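Local coordinates for CrmK (Actinoalloteichus sp. WH1-2216-6, PDB 5I1V), which is a flavin-dependent oxidase with covalently bound FAD, involved in recycling shunt products during caerulomycin biosynthesis, at residues A[153-158]-A[198-203]; A[340-345]-A[447-452]; A[116-121]-A[139-144]. All coordinates share one frame; numbering follows the deposited sequence.

Contact 1 of 3, residues A[153-158]-A[198-203]; sequences HAVEVV and TRYWLR
Glu156 and Arg199 lie side by side on one face of two antiparallel strands, 152-160 and 196-202, neighbours in the five-stranded sheet of the FAD-binding (PCMH-type) domain. The tight end is here. Glu156, extended with CG anti to the backbone N (chi1 -177°), puts OE1 2.9 Å from Arg199 NE; OE1 lies in the guanidinium plane of Arg199, while NE approaches from above the carboxylate plane. The same oxygen bonds to Thr40, while Arg199 NH1 reaches on to Glu97 and Glu99. Beside them the indole of Trp201 packs obliquely against Ala154, CE3 lying 3.7 Å from Ala154 CB, and its NE1 binds Asp90. On the other face Val155 CG2 packs obliquely against Tyr200 CD1, and Tyr200 OH is held by Gly130 O near the FAD site. At the other end, where His153 and Arg203 are also partly exposed, the pairing is looser and less regular. His153 and Ala154 both face Trp201 in a classic beta bulge: Trp201 O accepts from His153 N at 2.8 Å and only weakly from Ala154 N. Past the bulge, Arg203, whose NE binds Gly94 O, sets its CD over one face of the imidazole, 3.4 Å from His153 ND1.

Contact 2 of 3, residues A[340-345]-A[447-452]; sequences RKVKSA and INYPDI. With FAD (flavin-adenine dinucleotide), chain E.
Asp451 is gripped by two lysines of strand 339-347, one on each carboxylate oxygen. Lys343 NZ meets OD2 of Asp451 at 2.8 Å on the syn lone pair, whereas Lys341 NZ reaches Asp451 OD1 at 2.7 Å from well above the carboxylate plane. Lys341 crosses the aspartate at about a right angle and bends at chi2 (70°) to bring its amine round; Lys343 runs alongside OD2, its CG already 3.2 Å from Asp451 OD2, and turns only at its last bond. Farther along, Tyr449 CB packs on Ser344 CB at 3.8 Å and more loosely on Val342 CG2. Its CG lies anti to the carbonyl carbon (chi1 -63°), and the ring leads away from the strand to the flavin, where Tyr449 OH stands 3.2 Å from FAD C4X.

The loop, part of the berberine-bridge-enzyme-like region, follows edge strand 442-444 of the large antiparallel sheet and lines the FAD pocket. On it Asn448 OD1 accepts a bond from the ribityl hydroxyl O4' of FAD at 3.0 Å, and Tyr446 OH binds both Asn448 ND2 and the cofactor.

Two waters bridge the segments. One accepts from Lys341 NZ and lies between Val342 O and Pro450 O; the other accepts from Ser344 N and donates to Asp451 OD2. In the next shell Glu67 pairs with Lys341 and takes the N-H of Ile452, while Asp453 pairs with Lys343. The two lysines would probably favour the ionised carboxylate of Asp451, an effect these two acids would partly offset. Ser344 OG binds Tyr446 N, and Tyr470 OH of helix 466-471 binds Asp451 N.

Contact 3 of 3, residues A[116-121]-A[139-144]; sequences GVTFPG and GPLSRL
Thr118 and Leu141 meet methyl to methyl, Thr118 CG2 lying 3.8 Å from Leu141 CD1, with the two side chains crossing obliquely. Leu141 holds CG anti to its carbonyl carbon (chi1 -62°) and then runs extended, which carries CD1 across to the threonine. Next to this pair the Pro120 ring presents CB to the start of the helix, 4.3 Å from Leu141 CB and 3.9 Å from Ser142 OG. Pro120 is the centre of an inverse gamma turn, while Gly139 to Ser142 form a type I beta turn that leads into helix 142-145. Ser142 OG reaches back to Gly139, accepting its N-H at 3.0 Å in a nearly straight bond (170°), and also bonds to Gly146 O. An alanine in place of Ser142 would probably leave the Gly139 N-H and Gly146 O without this shared partner, the turn then relying on its backbone bond. The two backbones come closest at a pair of glycines: Gly121 O receives a CA-H...O contact from Gly139 CA at 3.3 Å, and the absence of a side chain at Gly139 permits this approach. A water bridges the two backbones, donating to Gly121 O and accepting from Leu141 N. Tyr138 and His132, both FAD-binding residues, lie close by, so the contact borders the cofactor pocket. It joins the loop that follows helix 104-115 to the first turn of helix 142-145; Trp319 of helix 319-326 packs on both Thr118 and Leu141, Tyr108 of helix 104-115 touches Thr118, and Pro140 rests on Gln283 of strand 277-285.

Along the chain, contact 3 closes first, contact 1 follows and contact 2 comes last, none enclosing another. Contacts 1 and 3 have centres about 19 Å apart and touch where Leu202 CD1 packs on Phe119 CE1 at 3.8 Å; strand 152-160 of contact 1 is the next regular element after helix 142-145 of contact 3. Contact 2 belongs to the eight-stranded sheet and the loop after its edge strand, about 26 Å from contact 1 and 22 Å from contact 3 between centres, touching neither. Contacts 1 and 3 belong to the FAD-binding part and contact 2 to the other sheet, so the flavin is approached from both, consistent with a cofactor held between two domains.

Contact 1 of 3, residues A[153-158]-A[198-203]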
# COMPACT_ATOMS: atom_id res chain seq x y z
N HIS A 153 24.01 -5.84 -11.30
CA HIS A 153 24.76 -6.14 -12.55
C HIS A 153 25.37 -4.87 -13.13
O HIS A 153 26.51 -4.88 -13.57
CB HIS A 153 23.80 -6.85 -13.49
CG HIS A 153 24.33 -7.08 -14.87
ND1 HIS A 153 25.20 -8.11 -15.18
CD2 HIS A 153 24.08 -6.44 -16.04
CE1 HIS A 153 25.44 -8.11 -16.49
NE2 HIS A 153 24.80 -7.08 -17.02
N ALA A 154 24.59 -3.78 -13.13
CA ALA A 154 25.01 -2.51 -13.70
C ALA A 154 24.12 -1.39 -13.15
O ALA A 154 23.01 -1.64 -12.67
CB ALA A 154 24.87 -2.52 -15.22
N VAL A 155 24.61 -0.15 -13.27
CA VAL A 155 23.88 1.07 -12.85
C VAL A 155 24.16 2.19 -13.83
O VAL A 155 25.29 2.32 -14.28
CB VAL A 155 24.30 1.40 -11.38
CG1 VAL A 155 25.78 1.79 -11.23
CG2 VAL A 155 23.38 2.43 -10.79
N GLU A 156 23.15 2.99 -14.17
CA GLU A 156 23.24 4.13 -15.02
C GLU A 156 23.15 5.34 -14.14
O GLU A 156 22.23 5.47 -13.33
CB GLU A 156 22.11 4.13 -16.06
CG GLU A 156 22.20 5.28 -17.01
CD GLU A 156 21.03 5.32 -17.97
OE1 GLU A 156 19.93 5.78 -17.60
OE2 GLU A 156 21.22 4.88 -19.12
N VAL A 157 24.15 6.21 -14.21
CA VAL A 157 24.26 7.37 -13.36
C VAL A 157 24.56 8.62 -14.17
O VAL A 157 25.43 8.60 -15.06
CB VAL A 157 25.43 7.21 -12.39
CG1 VAL A 157 25.34 8.16 -11.23
CG2 VAL A 157 25.48 5.79 -11.86
N VAL A 158 23.84 9.70 -13.86
CA VAL A 158 24.12 10.99 -14.40
C VAL A 158 25.13 11.66 -13.50
O VAL A 158 24.88 11.86 -12.32
CB VAL A 158 22.81 11.81 -14.48
CG1 VAL A 158 23.07 13.23 -14.93
CG2 VAL A 158 21.85 11.15 -15.46
N THR A 198 19.68 6.73 -12.55
CA THR A 198 18.45 6.67 -13.30
C THR A 198 17.83 5.25 -13.34
O THR A 198 16.57 5.06 -13.39
CB THR A 198 18.67 7.24 -14.71
OG1 THR A 198 19.79 6.61 -15.28
CG2 THR A 198 18.95 8.72 -14.61
N ARG A 199 18.68 4.23 -13.35
CA ARG A 199 18.18 2.85 -13.40
C ARG A 199 19.26 1.89 -12.96
O ARG A 199 20.41 2.21 -12.99
CB ARG A 199 17.65 2.45 -14.80
CG ARG A 199 18.69 2.50 -15.89
CD ARG A 199 18.12 2.69 -17.31
NE ARG A 199 17.63 4.04 -17.50
CZ ARG A 199 16.37 4.37 -17.78
NH1 ARG A 199 15.47 3.43 -18.02
NH2 ARG A 199 16.02 5.64 -17.86
N TYR A 200 18.84 0.71 -12.56
CA TYR A 200 19.71 -0.35 -12.05
C TYR A 200 19.38 -1.55 -12.92
O TYR A 200 18.23 -1.68 -13.42
CB TYR A 200 19.34 -0.76 -10.62
CG TYR A 200 19.50 0.22 -9.50
CD1 TYR A 200 20.73 0.36 -8.88
CD2 TYR A 200 18.42 0.95 -9.00
CE1 TYR A 200 20.91 1.20 -7.79
CE2 TYR A 200 18.58 1.82 -7.90
CZ TYR A 200 19.84 1.93 -7.29
OH TYR A 200 20.08 2.74 -6.19
N TRP A 201 20.31 -2.46 -13.02
CA TRP A 201 20.07 -3.76 -13.63
C TRP A 201 20.42 -4.83 -12.61
O TRP A 201 21.52 -4.85 -12.05
CB TRP A 201 20.90 -3.94 -14.90
CG TRP A 201 20.39 -3.21 -16.10
CD1 TRP A 201 19.48 -3.63 -16.99
CD2 TRP A 201 20.76 -1.88 -16.51
NE1 TRP A 201 19.26 -2.67 -17.96
CE2 TRP A 201 20.05 -1.59 -17.69
CE3 TRP A 201 21.66 -0.95 -16.02
CZ2 TRP A 201 20.22 -0.39 -18.39
CZ3 TRP A 201 21.82 0.25 -16.69
CH2 TRP A 201 21.12 0.51 -17.88
N LEU A 202 19.50 -5.78 -12.44
CA LEU A 202 19.66 -6.82 -11.50
C LEU A 202 19.73 -8.19 -12.15
O LEU A 202 18.89 -8.53 -12.97
CB LEU A 202 18.48 -6.81 -10.50
CG LEU A 202 18.20 -5.48 -9.79
CD1 LEU A 202 16.89 -5.56 -9.03
CD2 LEU A 202 19.30 -5.16 -8.81
N ARG A 203 20.68 -8.98 -11.67
CA ARG A 203 20.79 -10.36 -12.09
C ARG A 203 21.75 -11.13 -11.19
O ARG A 203 22.67 -10.56 -10.67
CB ARG A 203 21.27 -10.37 -13.56
CG ARG A 203 22.66 -10.83 -13.82
CD ARG A 203 23.00 -10.67 -15.30
NE ARG A 203 22.67 -11.85 -16.07
CZ ARG A 203 23.47 -12.92 -16.15
NH1 ARG A 203 24.64 -12.93 -15.51
NH2 ARG A 203 23.10 -13.98 -16.87

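Contact 2 of 3, residues A[340-345]-A[447-452]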
# COMPACT_ATOMS: atom_id res chain seq x y z
N ARG A 340 8.87 11.35 12.47
CA ARG A 340 9.66 10.15 12.85
C ARG A 340 11.07 10.46 13.19
O ARG A 340 11.65 11.42 12.67
CB ARG A 340 9.76 9.13 11.69
CG ARG A 340 8.50 8.92 10.91
CD ARG A 340 8.74 8.04 9.68
NE ARG A 340 7.49 7.88 8.94
CZ ARG A 340 6.54 7.01 9.27
NH1 ARG A 340 5.41 6.96 8.57
NH2 ARG A 340 6.70 6.21 10.32
N LYS A 341 11.67 9.58 14.00
CA LYS A 341 13.09 9.54 14.20
C LYS A 341 13.51 8.06 14.26
O LYS A 341 12.88 7.23 14.93
CB LYS A 341 13.45 10.27 15.48
CG LYS A 341 14.92 10.27 15.87
CD LYS A 341 15.78 11.12 14.98
CE LYS A 341 17.26 11.07 15.39
NZ LYS A 341 18.18 11.28 14.23
N VAL A 342 14.57 7.70 13.53
CA VAL A 342 15.05 6.31 13.51
C VAL A 342 16.52 6.27 13.90
O VAL A 342 17.25 7.25 13.72
CB VAL A 342 14.87 5.59 12.17
CG1 VAL A 342 13.38 5.46 11.82
CG2 VAL A 342 15.69 6.31 11.08
N LYS A 343 16.93 5.17 14.51
CA LYS A 343 18.32 4.91 14.77
C LYS A 343 18.60 3.42 14.47
O LYS A 343 17.70 2.61 14.35
CB LYS A 343 18.66 5.24 16.25
CG LYS A 343 18.43 6.70 16.63
CD LYS A 343 18.86 6.97 18.07
CE LYS A 343 18.82 8.44 18.39
NZ LYS A 343 20.16 9.07 18.17
N SER A 344 19.86 3.08 14.40
CA SER A 344 20.31 1.81 13.94
C SER A 344 21.57 1.42 14.71
O SER A 344 22.36 2.29 15.08
CB SER A 344 20.59 1.96 12.44
OG SER A 344 21.67 1.18 12.01
N ALA A 345 21.73 0.12 14.96
CA ALA A 345 22.94 -0.44 15.62
C ALA A 345 22.99 -1.94 15.25
O ALA A 345 22.04 -2.68 15.47
CB ALA A 345 22.95 -0.23 17.14
N ILE A 447 23.61 2.86 6.77
CA ILE A 447 23.50 4.14 6.16
C ILE A 447 22.09 4.47 5.72
O ILE A 447 21.71 5.62 5.69
CB ILE A 447 24.53 4.31 4.99
CG1 ILE A 447 24.64 5.79 4.57
CG2 ILE A 447 24.15 3.44 3.79
CD1 ILE A 447 25.10 6.78 5.61
N ASN A 448 21.29 3.46 5.41
CA ASN A 448 19.89 3.66 5.01
C ASN A 448 18.92 3.94 6.20
O ASN A 448 17.73 4.23 5.99
CB ASN A 448 19.44 2.48 4.21
CG ASN A 448 19.64 2.69 2.72
OD1 ASN A 448 19.81 3.85 2.28
ND2 ASN A 448 19.63 1.61 1.95
N TYR A 449 19.43 3.87 7.42
CA TYR A 449 18.74 4.47 8.59
C TYR A 449 19.63 5.56 9.20
O TYR A 449 20.10 5.40 10.32
CB TYR A 449 18.46 3.43 9.66
CG TYR A 449 17.52 2.34 9.18
CD1 TYR A 449 16.31 2.67 8.61
CD2 TYR A 449 17.81 1.00 9.39
CE1 TYR A 449 15.43 1.71 8.18
CE2 TYR A 449 16.93 0.01 8.94
CZ TYR A 449 15.75 0.39 8.33
OH TYR A 449 14.84 -0.53 7.88
N PRO A 450 19.89 6.65 8.46
CA PRO A 450 20.87 7.62 8.94
C PRO A 450 20.41 8.37 10.19
O PRO A 450 19.24 8.70 10.29
CB PRO A 450 20.93 8.66 7.83
CG PRO A 450 19.56 8.57 7.20
CD PRO A 450 19.20 7.12 7.24
N ASP A 451 21.35 8.70 11.04
CA ASP A 451 21.01 9.42 12.28
C ASP A 451 22.01 10.52 12.47
O ASP A 451 23.16 10.24 12.84
CB ASP A 451 21.13 8.43 13.39
CG ASP A 451 20.91 9.03 14.77
OD1 ASP A 451 20.56 10.23 14.90
OD2 ASP A 451 21.10 8.23 15.72
N ILE A 452 21.59 11.76 12.30
CA ILE A 452 22.59 12.85 12.35
C ILE A 452 23.16 13.04 13.76
O ILE A 452 24.19 13.69 13.92
CB ILE A 452 22.09 14.22 11.81
CG1 ILE A 452 20.94 14.75 12.68
CG2 ILE A 452 21.84 14.12 10.30
CD1 ILE A 452 20.32 16.09 12.27
PA FAD E . 14.65 9.13 -0.70
O1A FAD E . 14.22 9.89 0.53
O2A FAD E . 13.99 9.54 -1.98
O5B FAD E . 16.21 9.19 -0.86
C5B FAD E . 17.11 8.66 0.12
C4B FAD E . 18.51 9.25 -0.12
O4B FAD E . 18.98 8.71 -1.37
C3B FAD E . 18.62 10.75 -0.29
O3B FAD E . 19.94 11.13 0.08
C2B FAD E . 18.45 10.95 -1.77
O2B FAD E . 18.82 12.22 -2.31
C1B FAD E . 19.18 9.72 -2.32
N9A FAD E . 18.58 9.24 -3.59
C8A FAD E . 17.27 8.93 -3.87
N7A FAD E . 17.13 8.65 -5.21
C5A FAD E . 18.33 8.78 -5.73
C6A FAD E . 18.84 8.58 -7.06
N6A FAD E . 17.98 8.18 -7.98
N1A FAD E . 20.14 8.82 -7.26
C2A FAD E . 20.97 9.25 -6.29
N3A FAD E . 20.58 9.40 -4.99
C4A FAD E . 19.26 9.22 -4.73
N1 FAD E . 15.94 -0.43 4.11
C2 FAD E . 16.28 -1.74 4.06
O2 FAD E . 17.41 -2.07 3.68
N3 FAD E . 15.43 -2.73 4.39
C4 FAD E . 14.20 -2.53 4.85
O4 FAD E . 13.44 -3.49 5.10
C4X FAD E . 13.73 -1.16 4.93
N5 FAD E . 12.48 -0.88 5.38
C5X FAD E . 12.05 0.40 5.35
C6 FAD E . 10.72 0.69 5.65
C7 FAD E . 10.21 1.99 5.65
C7M FAD E . 8.73 2.23 5.99
C8 FAD E . 11.15 3.07 5.30
C8M FAD E . 10.71 4.51 5.29
C9 FAD E . 12.49 2.81 5.00
C9A FAD E . 12.98 1.50 5.00
N10 FAD E . 14.31 1.21 4.69
C10 FAD E . 14.70 -0.12 4.60
C1' FAD E . 15.33 2.25 4.58
C2' FAD E . 15.50 2.68 3.16
O2' FAD E . 16.32 1.73 2.50
C3' FAD E . 16.06 4.06 3.04
O3' FAD E . 15.17 4.98 3.72
C4' FAD E . 16.27 4.45 1.56
O4' FAD E . 17.33 5.40 1.52
C5' FAD E . 15.00 5.03 0.97
O5' FAD E . 15.22 5.29 -0.41
P FAD E . 14.16 6.23 -1.12
O1P FAD E . 12.78 5.76 -0.83
O2P FAD E . 14.55 6.44 -2.55
O3P FAD E . 14.38 7.61 -0.31
O HOH W 1 17.42 9.42 12.16
O HOH W 2 21.83 5.62 14.83

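Contact 3 of 3, residues A[116-121]-A[139-144]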
# COMPACT_ATOMS: atom_id res chain seq x y z
N GLY A 116 8.42 -15.17 -11.77
CA GLY A 116 8.57 -16.11 -10.70
C GLY A 116 9.84 -15.91 -9.88
O GLY A 116 10.24 -16.80 -9.13
N VAL A 117 10.45 -14.74 -10.01
CA VAL A 117 11.74 -14.46 -9.35
C VAL A 117 11.59 -13.32 -8.30
O VAL A 117 10.57 -12.63 -8.23
CB VAL A 117 12.85 -14.15 -10.43
CG1 VAL A 117 12.86 -15.17 -11.52
CG2 VAL A 117 12.67 -12.81 -11.11
N THR A 118 12.62 -13.11 -7.50
CA THR A 118 12.67 -12.02 -6.61
C THR A 118 14.15 -11.62 -6.36
O THR A 118 15.05 -12.32 -6.78
CB THR A 118 11.96 -12.38 -5.31
OG1 THR A 118 11.62 -11.18 -4.62
CG2 THR A 118 12.80 -13.22 -4.44
N PHE A 119 14.37 -10.53 -5.63
CA PHE A 119 15.69 -10.27 -5.02
C PHE A 119 15.47 -9.82 -3.57
O PHE A 119 14.39 -9.39 -3.21
CB PHE A 119 16.45 -9.24 -5.82
CG PHE A 119 15.84 -7.89 -5.76
CD1 PHE A 119 14.74 -7.60 -6.52
CD2 PHE A 119 16.34 -6.92 -4.93
CE1 PHE A 119 14.16 -6.34 -6.46
CE2 PHE A 119 15.77 -5.65 -4.87
CZ PHE A 119 14.67 -5.37 -5.62
N PRO A 120 16.50 -9.95 -2.71
CA PRO A 120 16.29 -9.73 -1.27
C PRO A 120 16.35 -8.27 -0.85
O PRO A 120 17.37 -7.81 -0.35
CB PRO A 120 17.44 -10.51 -0.66
CG PRO A 120 18.52 -10.42 -1.68
CD PRO A 120 17.82 -10.52 -3.00
N GLY A 121 15.27 -7.54 -1.03
CA GLY A 121 15.24 -6.14 -0.69
C GLY A 121 14.37 -6.05 0.56
O GLY A 121 14.01 -7.06 1.14
N GLY A 139 16.52 -7.52 3.50
CA GLY A 139 15.25 -7.88 4.06
C GLY A 139 15.11 -9.34 4.42
O GLY A 139 16.10 -10.02 4.65
N PRO A 140 13.86 -9.80 4.58
CA PRO A 140 13.62 -11.12 5.16
C PRO A 140 14.26 -12.27 4.43
O PRO A 140 14.54 -13.29 5.06
CB PRO A 140 12.10 -11.24 5.16
CG PRO A 140 11.62 -9.85 5.31
CD PRO A 140 12.62 -9.00 4.55
N LEU A 141 14.52 -12.15 3.14
CA LEU A 141 15.18 -13.24 2.44
C LEU A 141 16.72 -13.10 2.44
O LEU A 141 17.40 -13.91 1.82
CB LEU A 141 14.69 -13.35 0.98
CG LEU A 141 13.18 -13.66 0.76
CD1 LEU A 141 12.79 -13.76 -0.71
CD2 LEU A 141 12.86 -14.98 1.45
N SER A 142 17.27 -12.10 3.12
CA SER A 142 18.74 -11.91 3.00
C SER A 142 19.53 -13.10 3.59
O SER A 142 20.58 -13.41 3.08
CB SER A 142 19.18 -10.59 3.63
OG SER A 142 18.70 -9.49 2.86
N ARG A 143 19.05 -13.74 4.67
CA ARG A 143 19.74 -14.97 5.14
C ARG A 143 19.93 -16.05 4.09
O ARG A 143 20.95 -16.72 4.07
CB ARG A 143 19.06 -15.52 6.39
CG ARG A 143 19.35 -14.60 7.52
CD ARG A 143 18.33 -14.65 8.60
NE ARG A 143 18.20 -15.95 9.25
CZ ARG A 143 18.90 -16.36 10.31
NH1 ARG A 143 19.87 -15.61 10.83
NH2 ARG A 143 18.65 -17.56 10.83
N LEU A 144 18.95 -16.17 3.21
CA LEU A 144 18.97 -17.16 2.15
C LEU A 144 19.61 -16.63 0.88
O LEU A 144 20.28 -17.39 0.20
CB LEU A 144 17.54 -17.63 1.83
CG LEU A 144 16.95 -18.50 2.95
CD1 LEU A 144 15.44 -18.69 2.80
CD2 LEU A 144 17.65 -19.85 3.06
O HOH W 3 13.96 -9.80 1.34